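Local coordinates for probable transcriptional regulator, ArsR family protein (Rhodococcus sp. RHA1, PDB 3F6O), which probably binds DNA as a dimeric transcription factor of the ArsR family, through a winged helix-turn-helix fold, at residues Phe12-Leu15 with Thr19-Ala22; Gly25-Gly30 with Ser35-Pro40; Ile61-Gln66 with Arg70-Glu75. All coordinates share one frame; numbering follows the deposited sequence.

In the fold
Two of the three contacts share helix 18-28: interaction 1 uses its first half and interaction 2 its last turn, with centres about 13 Å apart. Interaction 1 is the buried one, and there arginine side chains close off backbone carbonyls at the end of helix 5-15, beside the second subunit. Interaction 2 is partly buried, a leucine pair below a salt bridge. Interaction 3 lies at the surface and rests on strand-to-strand backbone bonds in the hairpin 61-66/69-74. Interactions 2 and 3 touch mainly through Leu27, whose CD1 lies 3.6 Å from Ile61 CG2, and also where Ser28 packs on Ile74, whereas interactions 1 and 3 stay about 7 Å apart at their nearest atoms.

Interaction 1. Residues Phe12-Leu15 with Thr19-Ala22; sequences FQAL and TRRA
Arg20 and Arg21 reach from helix 18-28 to the carbonyl oxygens of Gln13, Ala14 and Leu15, and three charged-to-backbone hydrogen bonds make up the polar part of the contact. Arg20 supplies two of them from one edge of its guanidinium. NE meets Ala14 O at 2.8 Å, in the carbonyl plane on a lone pair and nearly straight (166°), while NH2 meets Gln13 O at 2.9 Å from above that carbonyl plane. Both acceptors lie close to the guanidinium plane, so the pair fixes the rotation of the group; the bend at chi3 (-70°) turns that edge toward the helix end. Arg21 folds back in a similar way, and its NH1 reaches Leu15 O at 2.9 Å with the oxygen in its plane. Its NH2 goes to Asn9 of the second subunit.

Water 1 adds weak links, accepting from Gln13 NE2 and Arg20 NH2; Gln13 itself pairs with Gln13 of the second subunit. Apolar contact is slighter: Leu15 CD2 lies 4.4 Å from Arg21 CG.

The contact thus ties the C-terminal turn of helix 5-15 to the start of helix 18-28. Helix 45-57 adjoins it, Phe54 making a cation-pi contact with Arg20; Phe12 packs on Leu15 of the second subunit, and Leu15 on Phe12 of that subunit.

Interaction 2. Residues Gly25-Gly30 with Ser35-Pro40; sequences GRLSRG and SELAKP
Arg26 and Glu36 meet with their side chains crossing at about a right angle, the guanidinium and carboxylate planes 69° apart. This is a salt bridge through a single nitrogen: NH2 of Arg26 lies 2.9 Å from OE2 of Glu36, and the bond is bent, with an angle of 135° at the hydrogen. The donor approaches OE2 from above the carboxylate plane, and the oxygen in turn is tilted from the guanidinium plane, so the two groups do not form a flat, two-pronged pair. Water 2 accepts from Arg26 NE at 3.1 Å.

A second hold comes from within the segment 25-30. Arg26 NH1 donates to Gly30 O at 2.9 Å, so the guanidinium spans from the residue that leaves the helix, with positive phi, to the neighbouring helix. With chi1 at 169°, anti to the backbone N, Arg26 CG comes to 3.5 Å from Leu37 CD2, the two side chains crossing at about a right angle; the bend at chi2 then turns the guanidinium toward Gly30 and Glu36.

Below the ion pair the leucines take over. Leu27 and Leu37 also cross at about a right angle, CD2 to CD2 at 4.0 Å, and both rest on Cys72 of strand 69-74 and Ala32 of strand 32-33. Leu37 further touches Phe48 on helix 45-57.

Helices 18-28 and 34-38, joined by the short strand 32-33 and followed by helix 45-57 and a beta hairpin, fit the winged helix-turn-helix fold of the ArsR family; helix 34-38 and helix 45-57 would correspond to its helix-turn-helix pair.

Interaction 3. Residues Ile61-Gln66 with Arg70-Glu75; sequences IRTHKQ and RTCAIE
Arg70 lies across Thr63 and Lys65 on the face they share. Its chain bends at chi3 (-64°), which swings the guanidinium back over the partner strand: NH1 donates to Thr63 OG1 at 3.0 Å with the oxygen near the guanidinium plane, while Lys65 CB sits over one face, 3.3 Å from NH2. Thr63 OG1 is also bonded to Glu56 of helix 45-57, so the hydroxyl links the hairpin to that helix.

Thr71 pairs with His64 through two backbone bonds, N to His64 O at 2.8 Å and O from His64 N. Water 3 donates to His64 O and lies 3.2 Å from Thr71 OG1. Next, Cys72 turns to the face of Thr63, its SG 3.5 Å from Thr63 CG2; the same side chain meets Leu37 and Val34 from the neighbouring helix.

Ala73 forms the second hydrogen-bonded pair, with Arg62: both N-H...O links measure 2.8 Å and both are close to straight. At Ile74, facing Ile61, the side chains diverge, and Ile61 packs on helices 18-28 and 45-57. Glu75 then leaves the strand and turns back at chi2, putting OE2 3.2 Å from Arg62 NE, a weak hydrogen bond within a salt bridge, the planes 56° apart.

Four backbone bonds, two each at the pairs Arg62-Ala73 and His64-Thr71, join the antiparallel strands (164° between their directions) into the wing of the winged-helix fold. Basic side chains lie on both faces, Arg62 on one, Lys65 and Arg70 on the other, so the wing would probably carry positive charge on each, consistent with a place near DNA; Glu75 probably offsets part of Arg62's charge.

Interaction 1. Residues Phe12-Leu15 with Thr19-Ala22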
loop_
_atom_site.group_PDB
_atom_site.type_symbol
_atom_site.label_atom_id
_atom_site.label_comp_id
_atom_site.label_asym_id
_atom_site.label_seq_id
_atom_site.Cartn_x
_atom_site.Cartn_y
_atom_site.Cartn_z
ATOM N N PHE A 12 -3.652 -0.847 -2.562
ATOM C CA PHE A 12 -2.567 -1.138 -1.645
ATOM C C PHE A 12 -2.269 -2.642 -1.532
ATOM O O PHE A 12 -1.111 -3.021 -1.471
ATOM C CB PHE A 12 -2.847 -0.530 -0.278
ATOM C CG PHE A 12 -2.662 0.942 -0.226
ATOM C CD1 PHE A 12 -1.427 1.512 -0.527
ATOM C CD2 PHE A 12 -3.693 1.757 0.199
ATOM C CE1 PHE A 12 -1.266 2.893 -0.447
ATOM C CE2 PHE A 12 -3.530 3.147 0.297
ATOM C CZ PHE A 12 -2.312 3.707 -0.029
ATOM N N GLN A 13 -3.291 -3.504 -1.556
ATOM C CA GLN A 13 -3.033 -4.953 -1.537
ATOM C C GLN A 13 -2.164 -5.408 -2.716
ATOM O O GLN A 13 -1.326 -6.321 -2.585
ATOM C CB GLN A 13 -4.362 -5.732 -1.526
ATOM C CG GLN A 13 -4.188 -7.235 -1.357
ATOM C CD GLN A 13 -3.644 -7.623 -0.009
ATOM O OE1 GLN A 13 -4.320 -7.481 1.000
ATOM N NE2 GLN A 13 -2.408 -8.133 0.019
ATOM N N ALA A 14 -2.363 -4.768 -3.866
ATOM C CA ALA A 14 -1.599 -5.092 -5.056
ATOM C C ALA A 14 -0.117 -4.835 -4.814
ATOM O O ALA A 14 0.721 -5.636 -5.218
ATOM C CB ALA A 14 -2.106 -4.320 -6.264
ATOM N N LEU A 15 0.192 -3.732 -4.140
ATOM C CA LEU A 15 1.584 -3.361 -3.849
ATOM C C LEU A 15 2.254 -4.181 -2.732
ATOM O O LEU A 15 3.472 -4.080 -2.531
ATOM C CB LEU A 15 1.667 -1.858 -3.492
ATOM C CG LEU A 15 1.280 -0.874 -4.582
ATOM C CD1 LEU A 15 1.508 0.594 -4.137
ATOM C CD2 LEU A 15 2.015 -1.168 -5.886
ATOM N N THR A 19 6.579 -9.558 -6.328
ATOM C CA THR A 19 6.473 -9.868 -7.755
ATOM C C THR A 19 5.695 -8.770 -8.486
ATOM O O THR A 19 6.107 -8.285 -9.563
ATOM C CB THR A 19 5.785 -11.222 -8.020
ATOM O OG1 THR A 19 6.516 -12.265 -7.365
ATOM C CG2 THR A 19 5.766 -11.512 -9.542
ATOM N N ARG A 20 4.555 -8.402 -7.908
ATOM C CA ARG A 20 3.725 -7.356 -8.489
ATOM C C ARG A 20 4.453 -6.020 -8.520
ATOM O O ARG A 20 4.383 -5.315 -9.518
ATOM C CB ARG A 20 2.383 -7.257 -7.763
ATOM C CG ARG A 20 1.536 -8.513 -7.975
ATOM C CD ARG A 20 0.099 -8.273 -7.544
ATOM N NE ARG A 20 -0.134 -8.138 -6.090
ATOM C CZ ARG A 20 -0.579 -9.103 -5.275
ATOM N NH1 ARG A 20 -0.706 -10.360 -5.716
ATOM N NH2 ARG A 20 -0.874 -8.826 -3.994
ATOM N N ARG A 21 5.154 -5.663 -7.434
ATOM C CA ARG A 21 5.941 -4.411 -7.447
ATOM C C ARG A 21 7.016 -4.455 -8.537
ATOM O O ARG A 21 7.233 -3.448 -9.224
ATOM C CB ARG A 21 6.564 -4.087 -6.078
ATOM C CG ARG A 21 5.543 -3.672 -4.994
ATOM C CD ARG A 21 6.231 -3.050 -3.760
ATOM N NE ARG A 21 7.373 -3.861 -3.309
ATOM C CZ ARG A 21 7.269 -4.880 -2.471
ATOM N NH1 ARG A 21 6.080 -5.189 -1.960
ATOM N NH2 ARG A 21 8.349 -5.577 -2.105
ATOM N N ALA A 22 7.653 -5.620 -8.723
ATOM C CA ALA A 22 8.682 -5.790 -9.772
ATOM C C ALA A 22 8.133 -5.643 -11.195
ATOM O O ALA A 22 8.765 -5.055 -12.111
ATOM C CB ALA A 22 9.373 -7.143 -9.621
HETATM O O HOH W 1 -0.220 -10.021 -1.088
#

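Interaction 2. Residues Gly25-Gly30 with Ser35-Pro40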
loop_
_atom_site.group_PDB
_atom_site.type_symbol
_atom_site.label_atom_id
_atom_site.label_comp_id
_atom_site.label_asym_id
_atom_site.label_seq_id
_atom_site.Cartn_x
_atom_site.Cartn_y
_atom_site.Cartn_z
ATOM N N GLY A 25 7.458 -2.057 -11.790
ATOM C CA GLY A 25 8.764 -1.412 -12.048
ATOM C C GLY A 25 9.157 -1.572 -13.504
ATOM O O GLY A 25 9.577 -0.619 -14.144
ATOM N N ARG A 26 8.959 -2.764 -14.054
ATOM C CA ARG A 26 9.239 -3.011 -15.443
ATOM C C ARG A 26 8.303 -2.228 -16.360
ATOM O O ARG A 26 8.755 -1.635 -17.347
ATOM C CB ARG A 26 9.206 -4.525 -15.755
ATOM C CG ARG A 26 9.228 -4.867 -17.248
ATOM C CD ARG A 26 10.544 -4.391 -17.974
ATOM N NE ARG A 26 10.469 -4.652 -19.410
ATOM C CZ ARG A 26 9.740 -3.938 -20.265
ATOM N NH1 ARG A 26 9.013 -2.897 -19.843
ATOM N NH2 ARG A 26 9.736 -4.262 -21.548
ATOM N N LEU A 27 7.000 -2.258 -16.069
ATOM C CA LEU A 27 6.029 -1.574 -16.914
ATOM C C LEU A 27 6.149 -0.051 -16.858
ATOM O O LEU A 27 5.679 0.661 -17.762
ATOM C CB LEU A 27 4.597 -2.064 -16.634
ATOM C CG LEU A 27 4.345 -3.526 -17.075
ATOM C CD1 LEU A 27 2.972 -3.950 -16.551
ATOM C CD2 LEU A 27 4.421 -3.647 -18.583
ATOM N N SER A 28 6.809 0.450 -15.823
ATOM C CA SER A 28 7.126 1.876 -15.756
ATOM C C SER A 28 8.085 2.248 -16.897
ATOM O O SER A 28 8.032 3.355 -17.416
ATOM C CB SER A 28 7.684 2.244 -14.370
ATOM O OG SER A 28 6.619 2.306 -13.428
ATOM N N ARG A 29 8.920 1.300 -17.315
ATOM C CA ARG A 29 9.857 1.504 -18.438
ATOM C C ARG A 29 9.173 1.434 -19.799
ATOM O O ARG A 29 9.752 1.847 -20.811
ATOM C CB ARG A 29 10.994 0.471 -18.370
ATOM C CG ARG A 29 12.088 0.732 -17.317
ATOM C CD ARG A 29 12.737 -0.606 -16.917
ATOM N NE ARG A 29 14.041 -0.506 -16.255
ATOM C CZ ARG A 29 15.180 -1.032 -16.726
ATOM N NH1 ARG A 29 15.207 -1.700 -17.881
ATOM N NH2 ARG A 29 16.304 -0.900 -16.036
ATOM N N GLY A 30 7.944 0.911 -19.847
ATOM C CA GLY A 30 7.212 0.785 -21.113
ATOM C C GLY A 30 6.442 -0.519 -21.164
ATOM O O GLY A 30 6.628 -1.348 -20.288
ATOM N N SER A 35 4.753 -12.952 -21.388
ATOM C CA SER A 35 5.863 -13.917 -21.441
ATOM C C SER A 35 7.178 -13.219 -21.121
ATOM O O SER A 35 8.047 -13.756 -20.448
ATOM C CB SER A 35 5.910 -14.625 -22.790
ATOM O OG SER A 35 6.681 -13.855 -23.691
ATOM N N GLU A 36 7.294 -11.980 -21.562
ATOM C CA GLU A 36 8.423 -11.141 -21.249
ATOM C C GLU A 36 8.483 -10.828 -19.741
ATOM O O GLU A 36 9.542 -10.984 -19.099
ATOM C CB GLU A 36 8.234 -9.886 -22.080
ATOM C CG GLU A 36 9.346 -9.005 -22.170
ATOM C CD GLU A 36 9.060 -7.812 -23.091
ATOM O OE1 GLU A 36 8.095 -7.818 -23.963
ATOM O OE2 GLU A 36 9.849 -6.868 -22.924
ATOM N N LEU A 37 7.340 -10.421 -19.174
ATOM C CA LEU A 37 7.238 -10.071 -17.754
ATOM C C LEU A 37 7.518 -11.237 -16.817
ATOM O O LEU A 37 8.079 -11.036 -15.747
ATOM C CB LEU A 37 5.864 -9.444 -17.430
ATOM C CG LEU A 37 5.540 -8.115 -18.125
ATOM C CD1 LEU A 37 4.044 -7.721 -17.924
ATOM C CD2 LEU A 37 6.482 -6.986 -17.624
ATOM N N ALA A 38 7.176 -12.452 -17.256
ATOM C CA ALA A 38 7.315 -13.661 -16.434
ATOM C C ALA A 38 8.760 -14.152 -16.300
ATOM O O ALA A 38 9.080 -14.819 -15.329
ATOM C CB ALA A 38 6.464 -14.771 -16.989
ATOM N N LYS A 39 9.617 -13.824 -17.271
ATOM C CA LYS A 39 11.002 -14.363 -17.303
ATOM C C LYS A 39 11.811 -14.292 -15.973
ATOM O O LYS A 39 12.446 -15.274 -15.595
ATOM C CB LYS A 39 11.792 -13.791 -18.500
ATOM C CG LYS A 39 11.246 -14.218 -19.860
ATOM C CD LYS A 39 12.188 -13.814 -20.984
ATOM C CE LYS A 39 11.660 -14.254 -22.328
ATOM N NZ LYS A 39 12.738 -14.104 -23.361
ATOM N N PRO A 40 11.786 -13.152 -15.249
ATOM C CA PRO A 40 12.592 -13.089 -14.014
ATOM C C PRO A 40 12.123 -13.996 -12.858
ATOM O O PRO A 40 12.814 -14.118 -11.858
ATOM C CB PRO A 40 12.476 -11.604 -13.588
ATOM C CG PRO A 40 11.963 -10.890 -14.786
ATOM C CD PRO A 40 11.109 -11.866 -15.515
HETATM O O HOH W 2 11.520 -7.003 -21.177
#

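Interaction 3. Residues Ile61-Gln66 with Arg70-Glu75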
loop_
_atom_site.group_PDB
_atom_site.type_symbol
_atom_site.label_atom_id
_atom_site.label_comp_id
_atom_site.label_asym_id
_atom_site.label_seq_id
_atom_site.Cartn_x
_atom_site.Cartn_y
_atom_site.Cartn_z
ATOM N N ILE A 61 -2.677 -2.027 -14.042
ATOM C CA ILE A 61 -2.287 -2.283 -15.434
ATOM C C ILE A 61 -3.526 -2.516 -16.303
ATOM O O ILE A 61 -4.607 -2.795 -15.780
ATOM C CB ILE A 61 -1.285 -3.493 -15.624
ATOM C CG1 ILE A 61 -2.021 -4.838 -15.435
ATOM C CG2 ILE A 61 -0.038 -3.331 -14.712
ATOM C CD1 ILE A 61 -1.173 -6.125 -15.606
ATOM N N ARG A 62 -3.334 -2.411 -17.623
ATOM C CA ARG A 62 -4.296 -2.892 -18.598
ATOM C C ARG A 62 -3.609 -3.923 -19.453
ATOM O O ARG A 62 -2.430 -3.775 -19.794
ATOM C CB ARG A 62 -4.701 -1.778 -19.555
ATOM C CG ARG A 62 -5.579 -0.710 -18.996
ATOM C CD ARG A 62 -6.214 0.004 -20.178
ATOM N NE ARG A 62 -6.728 1.311 -19.810
ATOM C CZ ARG A 62 -7.730 1.923 -20.436
ATOM N NH1 ARG A 62 -8.128 3.122 -20.010
ATOM N NH2 ARG A 62 -8.338 1.336 -21.472
ATOM N N THR A 63 -4.352 -4.965 -19.816
ATOM C CA THR A 63 -3.826 -5.988 -20.690
ATOM C C THR A 63 -4.786 -6.227 -21.836
ATOM O O THR A 63 -5.988 -5.924 -21.738
ATOM C CB THR A 63 -3.536 -7.320 -19.987
ATOM O OG1 THR A 63 -4.758 -8.004 -19.691
ATOM C CG2 THR A 63 -2.717 -7.111 -18.686
ATOM N N HIS A 64 -4.239 -6.795 -22.899
ATOM C CA HIS A 64 -5.005 -7.150 -24.084
ATOM C C HIS A 64 -4.448 -8.412 -24.712
ATOM O O HIS A 64 -3.243 -8.525 -24.945
ATOM C CB HIS A 64 -5.063 -6.004 -25.094
ATOM C CG HIS A 64 -5.763 -6.382 -26.365
ATOM N ND1 HIS A 64 -7.135 -6.427 -26.473
ATOM C CD2 HIS A 64 -5.279 -6.791 -27.561
ATOM C CE1 HIS A 64 -7.470 -6.821 -27.689
ATOM N NE2 HIS A 64 -6.361 -7.040 -28.371
ATOM N N LYS A 65 -5.337 -9.378 -24.944
ATOM C CA LYS A 65 -4.947 -10.638 -25.564
ATOM C C LYS A 65 -5.315 -10.660 -27.039
ATOM O O LYS A 65 -6.445 -10.330 -27.423
ATOM C CB LYS A 65 -5.599 -11.826 -24.853
ATOM C CG LYS A 65 -5.197 -13.200 -25.405
ATOM C CD LYS A 65 -6.185 -14.310 -25.006
ATOM C CE LYS A 65 -7.560 -14.110 -25.644
ATOM N NZ LYS A 65 -7.503 -14.195 -27.150
ATOM N N GLN A 66 -4.349 -11.047 -27.854
ATOM C CA GLN A 66 -4.585 -11.289 -29.272
ATOM C C GLN A 66 -3.842 -12.559 -29.627
ATOM O O GLN A 66 -2.606 -12.583 -29.641
ATOM C CB GLN A 66 -4.080 -10.116 -30.114
ATOM C CG GLN A 66 -4.077 -10.380 -31.613
ATOM C CD GLN A 66 -5.419 -10.113 -32.286
ATOM O OE1 GLN A 66 -6.441 -10.690 -31.908
ATOM N NE2 GLN A 66 -5.411 -9.251 -33.313
ATOM N N ARG A 70 -0.419 -11.667 -24.907
ATOM C CA ARG A 70 -1.123 -10.723 -24.037
ATOM C C ARG A 70 -0.216 -9.524 -23.751
ATOM O O ARG A 70 0.805 -9.669 -23.080
ATOM C CB ARG A 70 -1.580 -11.403 -22.715
ATOM C CG ARG A 70 -2.335 -10.458 -21.771
ATOM C CD ARG A 70 -3.013 -11.156 -20.590
ATOM N NE ARG A 70 -4.069 -12.069 -21.025
ATOM C CZ ARG A 70 -5.337 -11.733 -21.268
ATOM N NH1 ARG A 70 -5.772 -10.482 -21.108
ATOM N NH2 ARG A 70 -6.195 -12.674 -21.668
ATOM N N THR A 71 -0.574 -8.345 -24.266
ATOM C CA THR A 71 0.213 -7.143 -24.022
ATOM C C THR A 71 -0.249 -6.471 -22.751
ATOM O O THR A 71 -1.441 -6.521 -22.425
ATOM C CB THR A 71 0.161 -6.161 -25.230
ATOM O OG1 THR A 71 -1.199 -5.841 -25.513
ATOM C CG2 THR A 71 0.753 -6.848 -26.477
ATOM N N CYS A 72 0.691 -5.867 -22.031
ATOM C CA CYS A 72 0.420 -5.210 -20.749
ATOM C C CYS A 72 0.968 -3.799 -20.755
ATOM O O CYS A 72 2.074 -3.518 -21.300
ATOM C CB CYS A 72 1.069 -5.977 -19.582
ATOM S SG CYS A 72 0.642 -7.731 -19.509
ATOM N N ALA A 73 0.221 -2.895 -20.134
ATOM C CA ALA A 73 0.722 -1.543 -19.934
ATOM C C ALA A 73 0.286 -1.005 -18.577
ATOM O O ALA A 73 -0.810 -1.305 -18.101
ATOM C CB ALA A 73 0.219 -0.610 -21.039
ATOM N N ILE A 74 1.128 -0.162 -18.000
ATOM C CA ILE A 74 0.861 0.417 -16.700
ATOM C C ILE A 74 -0.222 1.483 -16.811
ATOM O O ILE A 74 -0.395 2.117 -17.878
ATOM C CB ILE A 74 2.182 0.948 -16.032
ATOM C CG1 ILE A 74 2.039 0.977 -14.508
ATOM C CG2 ILE A 74 2.653 2.276 -16.677
ATOM C CD1 ILE A 74 3.335 1.303 -13.773
ATOM N N GLU A 75 -0.980 1.638 -15.728
ATOM C CA GLU A 75 -1.968 2.684 -15.599
ATOM C C GLU A 75 -1.482 3.679 -14.572
ATOM O O GLU A 75 -0.814 3.305 -13.617
ATOM C CB GLU A 75 -3.286 2.090 -15.122
ATOM C CG GLU A 75 -4.061 1.398 -16.206
ATOM C CD GLU A 75 -4.529 2.394 -17.263
ATOM O OE1 GLU A 75 -5.375 3.232 -16.932
ATOM O OE2 GLU A 75 -4.030 2.364 -18.402
HETATM O O HOH W 3 -1.711 -8.298 -27.458
#